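Local coordinates for protein PelA (Pseudomonas aeruginosa, PDB 5TCB) that probably acts on polysaccharide as both a glycoside hydrolase and a deacetylase, with this chain forming its glycoside hydrolase domain, at residues A[133-138]-A[172-177]; A[237-242]-A[261-266]; A[36-41]-A[58-63]. All coordinates share one frame; numbering follows the deposited sequence. Where two conformers were deposited one is given.

Interaction 1 of 3, residues A[133-138]-A[172-177]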
ATOM      1  N   PHE A 133      -2.482  -5.130   1.878  1.00 16.46           N
ATOM      2  CA  PHE A 133      -2.172  -3.859   1.240  1.00 15.33           C
ATOM      3  C   PHE A 133      -0.920  -4.084   0.414  1.00 14.89           C
ATOM      4  O   PHE A 133       0.153  -4.343   0.965  1.00 15.99           O
ATOM      5  CB  PHE A 133      -1.982  -2.733   2.242  1.00 16.10           C
ATOM      6  CG  PHE A 133      -1.696  -1.401   1.577  1.00 15.32           C
ATOM      7  CD1 PHE A 133      -2.694  -0.733   0.914  1.00 17.12           C
ATOM      8  CD2 PHE A 133      -0.443  -0.839   1.610  1.00 18.55           C
ATOM      9  CE1 PHE A 133      -2.457   0.473   0.295  1.00 17.73           C
ATOM     10  CE2 PHE A 133      -0.197   0.378   0.962  1.00 17.10           C
ATOM     11  CZ  PHE A 133      -1.224   1.024   0.332  1.00 16.55           C
ATOM     12  N   LEU A 134      -1.072  -4.030  -0.888  1.00 15.60           N
ATOM     13  CA  LEU A 134       0.000  -4.388  -1.822  1.00 15.02           C
ATOM     14  C   LEU A 134       0.771  -3.148  -2.255  1.00 15.20           C
ATOM     15  O   LEU A 134       0.268  -2.316  -3.023  1.00 17.02           O
ATOM     16  CB  LEU A 134      -0.574  -5.139  -3.022  1.00 15.78           C
ATOM     17  CG  LEU A 134      -1.390  -6.391  -2.671  1.00 16.92           C
ATOM     18  CD1 LEU A 134      -1.899  -7.036  -3.962  1.00 19.08           C
ATOM     19  CD2 LEU A 134      -0.569  -7.380  -1.856  1.00 17.60           C
ATOM     20  N   ASP A 135       2.009  -3.042  -1.783  1.00 14.61           N
ATOM     21  CA  ASP A 135       2.856  -1.899  -2.050  1.00 15.56           C
ATOM     22  C   ASP A 135       3.860  -2.228  -3.155  1.00 16.64           C
ATOM     23  O   ASP A 135       3.995  -3.373  -3.616  1.00 16.79           O
ATOM     24  CB  ASP A 135       3.574  -1.494  -0.756  1.00 18.28           C
ATOM     25  CG  ASP A 135       4.118  -0.079  -0.762  1.00 19.51           C
ATOM     26  OD1 ASP A 135       3.730   0.757  -1.609  1.00 19.56           O
ATOM     27  OD2 ASP A 135       4.951   0.206   0.129  1.00 21.22           O
ATOM     28  N   THR A 136       4.573  -1.182  -3.550  1.00 16.02           N
ATOM     29  CA  THR A 136       5.644  -1.173  -4.566  1.00 16.45           C
ATOM     30  C   THR A 136       5.226  -1.881  -5.858  1.00 17.61           C
ATOM     31  O   THR A 136       5.999  -2.604  -6.488  1.00 18.25           O
ATOM     32  CB  THR A 136       6.976  -1.686  -3.992  1.00 17.58           C
ATOM     33  OG1 THR A 136       6.856  -2.997  -3.444  1.00 17.76           O
ATOM     34  CG2 THR A 136       7.470  -0.725  -2.923  1.00 18.02           C
ATOM     35  N   LEU A 137       4.015  -1.569  -6.315  1.00 16.65           N
ATOM     36  CA  LEU A 137       3.492  -2.077  -7.575  1.00 16.69           C
ATOM     37  C   LEU A 137       4.041  -1.329  -8.772  1.00 18.79           C
ATOM     38  O   LEU A 137       3.773  -1.740  -9.911  1.00 19.91           O
ATOM     39  CB  LEU A 137       1.956  -1.993  -7.596  1.00 16.08           C
ATOM     40  CG  LEU A 137       1.291  -2.779  -6.471  1.00 15.06           C
ATOM     41  CD1 LEU A 137      -0.237  -2.677  -6.624  1.00 17.34           C
ATOM     42  CD2 LEU A 137       1.713  -4.250  -6.444  1.00 19.55           C
ATOM     43  N   ASP A 138       4.778  -0.238  -8.567  1.00 16.96           N
ATOM     44  CA  ASP A 138       5.371   0.512  -9.675  1.00 18.44           C
ATOM     45  C   ASP A 138       6.891   0.563  -9.592  1.00 18.45           C
ATOM     46  O   ASP A 138       7.518   1.305 -10.359  1.00 18.11           O
ATOM     47  CB  ASP A 138       4.776   1.931  -9.758  1.00 19.72           C
ATOM     48  CG  ASP A 138       4.965   2.746  -8.500  1.00 23.83           C
ATOM     49  OD1 ASP A 138       5.565   2.262  -7.526  1.00 22.81           O
ATOM     50  OD2 ASP A 138       4.501   3.900  -8.486  1.00 26.88           O
ATOM     51  N   PHE A 172      -5.904  -4.656  -1.583  1.00 17.40           N
ATOM     52  CA  PHE A 172      -5.967  -3.207  -1.503  1.00 17.10           C
ATOM     53  C   PHE A 172      -4.670  -2.740  -2.156  1.00 16.22           C
ATOM     54  O   PHE A 172      -3.582  -2.871  -1.583  1.00 16.83           O
ATOM     55  CB  PHE A 172      -6.122  -2.814  -0.030  1.00 14.72           C
ATOM     56  CG  PHE A 172      -6.228  -1.346   0.265  1.00 16.74           C
ATOM     57  CD1 PHE A 172      -6.338  -0.379  -0.710  1.00 18.78           C
ATOM     58  CD2 PHE A 172      -6.239  -0.966   1.595  1.00 17.96           C
ATOM     59  CE1 PHE A 172      -6.420   0.966  -0.350  1.00 16.73           C
ATOM     60  CE2 PHE A 172      -6.330   0.368   1.975  1.00 17.25           C
ATOM     61  CZ  PHE A 172      -6.423   1.341   1.002  1.00 16.32           C
ATOM     62  N   PHE A 173      -4.775  -2.285  -3.402  1.00 16.46           N
ATOM     63  CA  PHE A 173      -3.589  -1.937  -4.182  1.00 17.31           C
ATOM     64  C   PHE A 173      -3.096  -0.540  -3.799  1.00 18.13           C
ATOM     65  O   PHE A 173      -3.903   0.386  -3.661  1.00 18.12           O
ATOM     66  CB  PHE A 173      -3.898  -1.889  -5.678  1.00 16.33           C
ATOM     67  CG  PHE A 173      -3.990  -3.212  -6.391  1.00 16.22           C
ATOM     68  CD1 PHE A 173      -4.347  -4.376  -5.753  1.00 17.24           C
ATOM     69  CD2 PHE A 173      -3.726  -3.257  -7.754  1.00 17.05           C
ATOM     70  CE1 PHE A 173      -4.448  -5.571  -6.474  1.00 19.64           C
ATOM     71  CE2 PHE A 173      -3.838  -4.420  -8.459  1.00 17.97           C
ATOM     72  CZ  PHE A 173      -4.200  -5.578  -7.826  1.00 19.35           C
ATOM     73  N   ASN A 174      -1.782  -0.374  -3.681  1.00 16.33           N
ATOM     74  CA  ASN A 174      -1.149   0.956  -3.745  1.00 17.09           C
ATOM     75  C   ASN A 174      -0.842   1.245  -5.206  1.00 17.00           C
ATOM     76  O   ASN A 174       0.090   0.684  -5.783  1.00 17.92           O
ATOM     77  CB  ASN A 174       0.099   1.040  -2.882  1.00 16.45           C
ATOM     78  CG  ASN A 174       0.549   2.482  -2.658  1.00 19.19           C
ATOM     79  OD1 ASN A 174      -0.140   3.412  -3.102  1.00 25.96           O
ATOM     80  ND2 ASN A 174       1.663   2.682  -1.972  1.00 20.38           N
ATOM     81  N   ARG A 175      -1.652   2.106  -5.832  1.00 17.84           N
ATOM     82  CA  ARG A 175      -1.519   2.391  -7.277  1.00 16.91           C
ATOM     83  C   ARG A 175      -1.630   1.064  -8.031  1.00 17.30           C
ATOM     84  O   ARG A 175      -2.585   0.311  -7.820  1.00 17.00           O
ATOM     85  CB  ARG A 175      -0.258   3.178  -7.564  1.00 19.72           C
ATOM     86  CG  ARG A 175      -0.185   4.524  -6.938  1.00 19.44           C
ATOM     87  CD  ARG A 175       1.071   5.223  -7.325  1.00 22.63           C
ATOM     88  NE  ARG A 175       1.168   6.566  -6.754  1.00 22.33           N
ATOM     89  CZ  ARG A 175       1.627   7.617  -7.410  1.00 22.70           C
ATOM     90  NH1 ARG A 175       2.056   7.515  -8.668  1.00 27.82           N
ATOM     91  NH2 ARG A 175       1.669   8.788  -6.787  1.00 27.21           N
ATOM     92  N   GLY A 176      -0.719   0.743  -8.931  1.00 18.36           N
ATOM     93  CA  GLY A 176      -0.934  -0.378  -9.833  1.00 19.29           C
ATOM     94  C   GLY A 176      -1.569  -0.026 -11.154  1.00 18.70           C
ATOM     95  O   GLY A 176      -2.114  -0.906 -11.828  1.00 18.17           O
ATOM     96  N   PHE A 177      -1.454   1.229 -11.581  1.00 18.94           N
ATOM     97  CA  PHE A 177      -2.179   1.691 -12.753  1.00 20.23           C
ATOM     98  C   PHE A 177      -1.794   0.913 -13.997  1.00 19.66           C
ATOM     99  O   PHE A 177      -2.610   0.768 -14.919  1.00 23.95           O
ATOM    100  CB  PHE A 177      -1.916   3.181 -12.968  1.00 21.69           C
ATOM    101  CG  PHE A 177      -2.266   4.042 -11.781  1.00 21.46           C
ATOM    102  CD1 PHE A 177      -3.496   3.945 -11.194  1.00 25.31           C
ATOM    103  CD2 PHE A 177      -1.354   4.937 -11.264  1.00 23.75           C
ATOM    104  CE1 PHE A 177      -3.808   4.714 -10.066  1.00 21.78           C
ATOM    105  CE2 PHE A 177      -1.663   5.723 -10.167  1.00 24.67           C
ATOM    106  CZ  PHE A 177      -2.867   5.622  -9.582  1.00 22.59           C
TER
HETATM  107  O   HOH W   1       2.686   0.645  -5.242  1.00 20.72           O
HETATM  108  O   HOH W   2       2.603   4.912 -10.160  1.00 21.40           O
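Phe-133 and Phe-172 sit side by side on neighbouring parallel strands 131-135 and 170-174 of a beta-alpha-beta unit, linked by helix 145-165. Leu-134 N donates to Phe-172 O (2.9 Å), and Leu-134 O accepts from Asn-174 N (2.9 Å). On the face bearing the two phenylalanines the rings make a T-shaped pair, planes at 78°, the edge of Phe-133 pointing at the face of Phe-172: CD1 of Phe-133 sits 3.6 Å from CD2 of Phe-172, over that ring's face toward its rim. The other face carries Leu-134 and Phe-173, whose side chains lie against helix 145-165. Beyond the strands, Leu-137 CD1 reaches Phe-173 CD2 at 3.7 Å.

At the strand ends Asn-174 lies alongside Asp-135, its CG anti to its own N (chi1 -165°), and ND2 gives a 2.8 Å bond to OD1 of Asp-135. That oxygen also takes Thr-136 N, the two donors arriving from opposite faces of the carboxylate. Tyr-71 OH hydrogen-bonds to Asp-135 OD2, and Glu-193 OE2 accepts from Asn-174 ND2, so both groups are fixed in rotation. Water bridges Leu-137 N to Asn-174 O. Such a polar cluster at the C-terminal strand ends, where active sites lie in this fold, is typical of a (beta/alpha)8 glycoside hydrolase barrel.

Interaction 2 of 3, residues A[237-242]-A[261-266]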
ATOM      1  N   LEU A 237       0.503  15.255   6.472  1.00 25.03           N
ATOM      2  CA  LEU A 237       0.664  16.508   7.210  1.00 26.93           C
ATOM      3  C   LEU A 237       1.209  16.154   8.584  1.00 26.60           C
ATOM      4  O   LEU A 237       0.843  15.113   9.144  1.00 26.58           O
ATOM      5  CB  LEU A 237      -0.642  17.299   7.368  1.00 29.38           C
ATOM      6  CG  LEU A 237      -1.147  17.997   6.108  1.00 28.00           C
ATOM      7  CD1 LEU A 237      -2.531  18.572   6.353  1.00 32.59           C
ATOM      8  CD2 LEU A 237      -0.185  19.109   5.664  1.00 29.14           C
ATOM      9  N   PRO A 238       2.062  16.997   9.155  1.00 27.63           N
ATOM     10  CA  PRO A 238       2.688  16.664  10.437  1.00 26.50           C
ATOM     11  C   PRO A 238       1.712  16.807  11.593  1.00 28.94           C
ATOM     12  O   PRO A 238       0.646  17.428  11.455  1.00 27.43           O
ATOM     13  CB  PRO A 238       3.834  17.686  10.537  1.00 26.48           C
ATOM     14  CG  PRO A 238       3.314  18.879   9.801  1.00 30.14           C
ATOM     15  CD  PRO A 238       2.566  18.273   8.619  1.00 31.30           C
ATOM     16  N   PRO A 239       2.060  16.273  12.760  1.00 27.42           N
ATOM     17  CA  PRO A 239       1.091  16.268  13.868  1.00 24.60           C
ATOM     18  C   PRO A 239       0.656  17.647  14.295  1.00 23.88           C
ATOM     19  O   PRO A 239      -0.499  17.823  14.714  1.00 25.41           O
ATOM     20  CB  PRO A 239       1.844  15.536  14.992  1.00 26.24           C
ATOM     21  CG  PRO A 239       2.793  14.645  14.264  1.00 29.66           C
ATOM     22  CD  PRO A 239       3.234  15.438  13.066  1.00 27.92           C
ATOM     23  N   GLU A 240       1.561  18.633  14.273  1.00 25.91           N
ATOM     24  CA  GLU A 240       1.210  19.981  14.701  1.00 28.23           C
ATOM     25  C   GLU A 240       0.159  20.623  13.802  1.00 30.70           C
ATOM     26  O   GLU A 240      -0.490  21.585  14.230  1.00 32.81           O
ATOM     27  CB  GLU A 240       2.469  20.849  14.793  1.00 31.41           C
ATOM     28  CG  GLU A 240       3.207  21.104  13.483  1.00 30.65           C
ATOM     29  CD  GLU A 240       4.263  20.060  13.160  1.00 31.40           C
ATOM     30  OE1 GLU A 240       4.263  18.940  13.741  1.00 33.09           O
ATOM     31  OE2 GLU A 240       5.089  20.370  12.263  1.00 32.91           O
ATOM     32  N   ARG A 241      -0.032  20.093  12.586  0.59 29.46           N
ATOM     33  CA  ARG A 241      -1.024  20.587  11.640  0.59 28.46           C
ATOM     34  C   ARG A 241      -2.287  19.723  11.617  0.59 27.80           C
ATOM     35  O   ARG A 241      -2.947  19.615  10.583  0.59 28.37           O
ATOM     36  CB  ARG A 241      -0.414  20.676  10.238  0.59 28.84           C
ATOM     37  CG  ARG A 241       0.911  21.463  10.171  0.59 38.74           C
ATOM     38  CD  ARG A 241       0.736  22.991  10.207  0.59 45.81           C
ATOM     39  NE  ARG A 241       0.312  23.495  11.513  0.59 40.42           N
ATOM     40  CZ  ARG A 241       1.125  23.959  12.463  0.59 37.94           C
ATOM     41  NH1 ARG A 241       0.616  24.386  13.617  0.59 33.16           N
ATOM     42  NH2 ARG A 241       2.439  24.009  12.272  0.59 37.87           N
ATOM     43  N   ARG A 242      -2.668  19.148  12.769  1.00 26.05           N
ATOM     44  CA  ARG A 242      -3.845  18.286  12.832  1.00 24.42           C
ATOM     45  C   ARG A 242      -5.119  19.035  12.434  1.00 27.75           C
ATOM     46  O   ARG A 242      -6.007  18.451  11.803  1.00 28.03           O
ATOM     47  CB  ARG A 242      -3.961  17.714  14.243  1.00 22.58           C
ATOM     48  CG  ARG A 242      -4.971  16.623  14.382  1.00 24.50           C
ATOM     49  CD  ARG A 242      -4.905  15.982  15.757  1.00 25.68           C
ATOM     50  NE  ARG A 242      -5.892  14.918  15.906  1.00 25.35           N
ATOM     51  CZ  ARG A 242      -5.746  13.675  15.478  1.00 22.62           C
ATOM     52  NH1 ARG A 242      -4.631  13.295  14.897  1.00 23.64           N
ATOM     53  NH2 ARG A 242      -6.732  12.807  15.663  1.00 29.62           N
ATOM     54  N   VAL A 261      -4.883  11.101   6.525  1.00 19.45           N
ATOM     55  CA  VAL A 261      -3.898  12.171   6.514  1.00 18.28           C
ATOM     56  C   VAL A 261      -3.000  11.956   7.717  1.00 20.15           C
ATOM     57  O   VAL A 261      -3.443  12.077   8.865  1.00 21.79           O
ATOM     58  CB  VAL A 261      -4.558  13.550   6.537  1.00 19.31           C
ATOM     59  CG1 VAL A 261      -3.495  14.632   6.352  1.00 22.04           C
ATOM     60  CG2 VAL A 261      -5.679  13.632   5.470  1.00 22.04           C
ATOM     61  N   SER A 262      -1.741  11.615   7.468  1.00 21.42           N
ATOM     62  CA  SER A 262      -0.885  11.146   8.552  1.00 19.10           C
ATOM     63  C   SER A 262       0.557  11.570   8.276  1.00 25.28           C
ATOM     64  O   SER A 262       0.806  12.509   7.517  1.00 24.15           O
ATOM     65  CB  SER A 262      -1.063   9.627   8.716  1.00 20.38           C
ATOM     66  OG  SER A 262      -0.464   9.188   9.910  1.00 19.21           O
ATOM     67  N   THR A 263       1.497  10.919   8.929  1.00 20.92           N
ATOM     68  CA  THR A 263       2.932  11.154   8.805  1.00 22.99           C
ATOM     69  C   THR A 263       3.564  10.089   7.928  1.00 22.75           C
ATOM     70  O   THR A 263       3.048   8.970   7.820  1.00 23.43           O
ATOM     71  CB  THR A 263       3.601  11.103  10.184  1.00 25.26           C
ATOM     72  OG1 THR A 263       3.395   9.801  10.746  1.00 27.05           O
ATOM     73  CG2 THR A 263       3.033  12.172  11.112  1.00 28.71           C
ATOM     74  N   PRO A 264       4.723  10.373   7.331  1.00 27.41           N
ATOM     75  CA  PRO A 264       5.344   9.385   6.424  1.00 25.87           C
ATOM     76  C   PRO A 264       5.792   8.102   7.099  1.00 28.96           C
ATOM     77  O   PRO A 264       5.932   7.081   6.415  1.00 32.21           O
ATOM     78  CB  PRO A 264       6.538  10.157   5.846  1.00 27.93           C
ATOM     79  CG  PRO A 264       6.847  11.219   6.886  1.00 30.48           C
ATOM     80  CD  PRO A 264       5.511  11.614   7.428  1.00 26.92           C
ATOM     81  N   ALA A 265       6.045   8.120   8.407  1.00 27.95           N
ATOM     82  CA  ALA A 265       6.370   6.907   9.136  1.00 28.36           C
ATOM     83  C   ALA A 265       5.138   6.080   9.476  1.00 23.91           C
ATOM     84  O   ALA A 265       5.281   4.902   9.822  1.00 26.18           O
ATOM     85  CB  ALA A 265       7.112   7.257  10.427  1.00 34.43           C
ATOM     86  N   LEU A 266       3.947   6.651   9.331  1.00 22.11           N
ATOM     87  CA  LEU A 266       2.698   5.967   9.658  1.00 21.75           C
ATOM     88  C   LEU A 266       2.758   5.427  11.083  1.00 21.35           C
ATOM     89  O   LEU A 266       2.430   4.263  11.373  1.00 22.04           O
ATOM     90  CB  LEU A 266       2.363   4.871   8.645  1.00 22.59           C
ATOM     91  CG  LEU A 266       1.869   5.284   7.256  1.00 24.38           C
ATOM     92  CD1 LEU A 266       0.838   6.404   7.295  1.00 23.19           C
ATOM     93  CD2 LEU A 266       3.034   5.642   6.361  1.00 30.01           C
TER
HETATM   94  O   HOH W   3      -1.781  14.504   9.558  1.00 21.78           O
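With CG of Leu-237 lying beside its backbone N (chi1 -74°) and CG1 of Val-261 anti to its own N (chi1 -173°), the two side chains lie alongside with their ends in the same direction. The valine branch CG1 meets the base of the leucine, 4.0 Å from its CB, and it also lies near CG and CD1. Ala-245 of helix 242-254 touches both residues, and Leu-248 adds to the cover over Leu-237.

One direct backbone bond joins the segments: Leu-237 N donates to Ser-262 O over 3.0 Å, with a bent N-H...O angle of 138°. The carbonyl oxygens of Leu-237 and Ser-262 also come close, two acceptors with no proton to share. A water links the segments, donating to Leu-237 O at 2.7 Å and, more weakly, to Val-261 O.

Further along, the methyl CG2 of Thr-263 meets the CD-CG side of the Pro-239 ring, 3.8 Å from CD, while its hydroxyl turns to Asp-267. Each segment then turns. Arg-241 N bonds to Pro-238 O just before helix 242-254, and Leu-266 N closes a type I turn on Thr-263 O. Neighbouring loops leaving the C-terminal ends of parallel strands 231-236 and 258-262 in this way are typical of the rim of a beta/alpha barrel.

Interaction 3 of 3, residues A[36-41]-A[58-63]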
ATOM      1  N   PRO A  36      -2.104   1.330  18.515  1.00 22.44           N
ATOM      2  CA  PRO A  36      -3.139   1.575  19.521  1.00 23.37           C
ATOM      3  C   PRO A  36      -4.442   0.951  19.051  1.00 21.31           C
ATOM      4  O   PRO A  36      -5.208   1.569  18.308  1.00 19.08           O
ATOM      5  CB  PRO A  36      -3.181   3.108  19.615  1.00 22.49           C
ATOM      6  CG  PRO A  36      -2.729   3.566  18.286  1.00 24.87           C
ATOM      7  CD  PRO A  36      -1.700   2.575  17.837  1.00 22.69           C
ATOM      8  N   LEU A  37      -4.667  -0.303  19.459  1.00 22.15           N
ATOM      9  CA  LEU A  37      -5.698  -1.124  18.838  1.00 20.46           C
ATOM     10  C   LEU A  37      -7.100  -0.583  19.090  1.00 18.36           C
ATOM     11  O   LEU A  37      -7.943  -0.602  18.187  1.00 19.91           O
ATOM     12  CB  LEU A  37      -5.605  -2.567  19.341  1.00 24.72           C
ATOM     13  CG  LEU A  37      -4.322  -3.312  18.961  1.00 28.53           C
ATOM     14  CD1 LEU A  37      -4.237  -4.640  19.695  1.00 28.45           C
ATOM     15  CD2 LEU A  37      -4.233  -3.516  17.447  1.00 28.01           C
ATOM     16  N   ALA A  38      -7.389  -0.145  20.308  1.00 21.72           N
ATOM     17  CA  ALA A  38      -8.723   0.376  20.592  1.00 20.57           C
ATOM     18  C   ALA A  38      -9.050   1.544  19.661  1.00 21.18           C
ATOM     19  O   ALA A  38     -10.142   1.620  19.078  1.00 21.07           O
ATOM     20  CB  ALA A  38      -8.812   0.801  22.060  1.00 23.09           C
ATOM     21  N   GLU A  39      -8.107   2.472  19.518  1.00 19.03           N
ATOM     22  CA  GLU A  39      -8.307   3.630  18.650  1.00 19.95           C
ATOM     23  C   GLU A  39      -8.369   3.237  17.171  1.00 16.71           C
ATOM     24  O   GLU A  39      -9.236   3.720  16.433  1.00 18.51           O
ATOM     25  CB  GLU A  39      -7.198   4.652  18.913  1.00 20.62           C
ATOM     26  CG  GLU A  39      -7.310   5.320  20.286  1.00 22.76           C
ATOM     27  CD  GLU A  39      -6.625   4.561  21.415  1.00 33.29           C
ATOM     28  OE1 GLU A  39      -6.077   3.459  21.201  1.00 26.89           O
ATOM     29  OE2 GLU A  39      -6.638   5.088  22.551  1.00 39.03           O
ATOM     30  N   LEU A  40      -7.493   2.343  16.728  1.00 17.53           N
ATOM     31  CA  LEU A  40      -7.516   1.922  15.338  1.00 15.67           C
ATOM     32  C   LEU A  40      -8.792   1.179  14.988  1.00 17.69           C
ATOM     33  O   LEU A  40      -9.242   1.232  13.836  1.00 18.89           O
ATOM     34  CB  LEU A  40      -6.283   1.071  15.053  1.00 16.42           C
ATOM     35  CG  LEU A  40      -4.964   1.847  14.991  1.00 19.14           C
ATOM     36  CD1 LEU A  40      -3.804   0.896  14.971  1.00 19.79           C
ATOM     37  CD2 LEU A  40      -4.937   2.715  13.741  1.00 18.61           C
ATOM     38  N   SER A  41      -9.394   0.497  15.962  1.00 18.03           N
ATOM     39  CA  SER A  41     -10.586  -0.310  15.710  1.00 17.78           C
ATOM     40  C   SER A  41     -11.786   0.504  15.291  1.00 18.81           C
ATOM     41  O   SER A  41     -12.756  -0.081  14.793  1.00 19.59           O
ATOM     42  CB  SER A  41     -10.968  -1.109  16.954  1.00 20.05           C
ATOM     43  OG  SER A  41     -11.665  -0.311  17.916  1.00 20.18           O
ATOM     44  N   VAL A  58      -5.382  -9.094  15.800  1.00 21.06           N
ATOM     45  CA  VAL A  58      -6.123  -9.064  14.542  1.00 21.59           C
ATOM     46  C   VAL A  58      -7.570  -9.469  14.785  1.00 23.30           C
ATOM     47  O   VAL A  58      -8.509  -8.854  14.242  1.00 22.15           O
ATOM     48  CB  VAL A  58      -5.437  -9.986  13.514  1.00 21.95           C
ATOM     49  CG1 VAL A  58      -6.141  -9.919  12.191  1.00 22.61           C
ATOM     50  CG2 VAL A  58      -3.977  -9.580  13.318  1.00 21.62           C
ATOM     51  N   GLY A  59      -7.767 -10.505  15.603  1.00 23.78           N
ATOM     52  CA  GLY A  59      -9.111 -10.919  15.971  1.00 24.63           C
ATOM     53  C   GLY A  59      -9.882  -9.839  16.706  1.00 25.95           C
ATOM     54  O   GLY A  59     -11.076  -9.656  16.471  1.00 23.26           O
ATOM     55  N   TYR A  60      -9.223  -9.147  17.645  1.00 21.87           N
ATOM     56  CA  TYR A  60      -9.860  -8.037  18.350  1.00 23.68           C
ATOM     57  C   TYR A  60     -10.346  -6.967  17.378  1.00 21.52           C
ATOM     58  O   TYR A  60     -11.471  -6.480  17.487  1.00 21.34           O
ATOM     59  CB  TYR A  60      -8.887  -7.426  19.365  1.00 22.84           C
ATOM     60  CG  TYR A  60      -9.374  -6.111  19.927  1.00 22.62           C
ATOM     61  CD1 TYR A  60      -8.978  -4.895  19.370  1.00 22.93           C
ATOM     62  CD2 TYR A  60     -10.233  -6.105  21.008  1.00 22.27           C
ATOM     63  CE1 TYR A  60      -9.430  -3.706  19.873  1.00 24.93           C
ATOM     64  CE2 TYR A  60     -10.696  -4.907  21.520  1.00 25.75           C
ATOM     65  CZ  TYR A  60     -10.279  -3.713  20.942  1.00 24.96           C
ATOM     66  OH  TYR A  60     -10.726  -2.496  21.442  1.00 30.23           O
ATOM     67  N   LEU A  61      -9.512  -6.575  16.404  1.00 19.74           N
ATOM     68  CA  LEU A  61      -9.955  -5.555  15.460  1.00 17.05           C
ATOM     69  C   LEU A  61     -11.213  -6.011  14.720  1.00 18.85           C
ATOM     70  O   LEU A  61     -12.148  -5.224  14.520  1.00 19.89           O
ATOM     71  CB  LEU A  61      -8.830  -5.219  14.476  1.00 18.29           C
ATOM     72  CG  LEU A  61      -7.622  -4.507  15.091  1.00 19.25           C
ATOM     73  CD1 LEU A  61      -6.458  -4.450  14.046  1.00 20.14           C
ATOM     74  CD2 LEU A  61      -7.991  -3.073  15.529  1.00 20.28           C
ATOM     75  N   LYS A  62     -11.266  -7.289  14.314  1.00 19.42           N
ATOM     76  CA  LYS A  62     -12.451  -7.784  13.617  1.00 22.85           C
ATOM     77  C   LYS A  62     -13.666  -7.810  14.539  1.00 22.29           C
ATOM     78  O   LYS A  62     -14.774  -7.446  14.118  1.00 25.54           O
ATOM     79  CB  LYS A  62     -12.168  -9.170  13.018  1.00 24.33           C
ATOM     80  CG  LYS A  62     -11.182  -9.110  11.827  1.00 22.65           C
ATOM     81  CD  LYS A  62     -11.015 -10.440  11.077  1.00 31.38           C
ATOM     82  CE  LYS A  62     -10.374 -11.529  11.916  1.00 28.85           C
ATOM     83  NZ  LYS A  62     -10.274 -12.807  11.142  1.00 28.17           N
ATOM     84  N   GLU A  63     -13.478  -8.226  15.800  1.00 22.05           N
ATOM     85  CA  GLU A  63     -14.573  -8.238  16.772  1.00 23.00           C
ATOM     86  C   GLU A  63     -15.185  -6.861  16.929  1.00 23.33           C
ATOM     87  O   GLU A  63     -16.399  -6.730  17.135  1.00 25.65           O
ATOM     88  CB  GLU A  63     -14.074  -8.725  18.133  1.00 24.06           C
ATOM     89  CG  GLU A  63     -13.691 -10.181  18.183  1.00 34.69           C
ATOM     90  CD  GLU A  63     -12.961 -10.543  19.463  1.00 39.57           C
ATOM     91  OE1 GLU A  63     -12.695  -9.642  20.287  1.00 34.84           O
ATOM     92  OE2 GLU A  63     -12.629 -11.731  19.637  1.00 47.36           O
TER
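Apolar contacts carry most of the meeting between Leu-37 and Ser-41 of segment 36-41 and Tyr-60 and Leu-61 of helix 55-63. The side chains of Leu-37 and Leu-61 cross at about a right angle, CD2 of the first 4.2 Å from CD1 of the second. The other branch of Leu-61, CD2, dips toward the backbone of the short helix, coming 3.6 Å from Leu-37 O and 3.8 Å from both CA and CB of Ser-41. Leu-61 also touches Leu-48 of strand 45-48, and Leu-40, at the margin of this contact, packs on Val-46 and Leu-48 of the same strand, so these leucines tie both helices to the sheet beneath.

Aromatic contacts come from Tyr-60. Its CG stands anti to the backbone N (chi1 168°), which carries the ring across to helix 37-40. Leu-37 CB lies 4.0 Å from CE1, and Leu-37 O approaches the same CE1 at the ring's edge, near its plane. The phenol oxygen OH ends beside Ala-38, 3.6 Å from CA, a van der Waals contact.

No polar bond crosses between the segments. Ser-41 OG, set between its own N and carbonyl carbon (chi1 79°), donates to Ala-38 O at 2.7 Å, while Ser-41 N bonds to Leu-37 O in the helical manner. The hydroxyl is turned back toward Ala-38, while CA and CB of Ser-41 meet Leu-61.

The chemistry therefore implies that the two outer-layer helices, which follow the adjacent strands 27-30 and 45-48, are joined by the fit of leucine branches and one tyrosine ring, with Ser-41 OG bonded back to Ala-38 O rather than across.

In the fold
The three contacts follow one another along a single glycoside hydrolase domain: interaction 3 closes first, then interaction 1, then interaction 2. Interaction 1 lies nearest the middle, its centre about 5 Å from that of the chain, against about 17 Å for interaction 2 and 19 Å for interaction 3. Interactions 1 and 2 reach the same parallel sheet at the C-terminal ends of its strands, with centres about 21 Å apart and nearest atoms about 8 Å apart. Interaction 3 belongs to the helical layer outside; its centre lies about 24 Å from that of interaction 1. The polar strand ends of interaction 1 probably lie near the substrate site, consistent with barrel hydrolases generally.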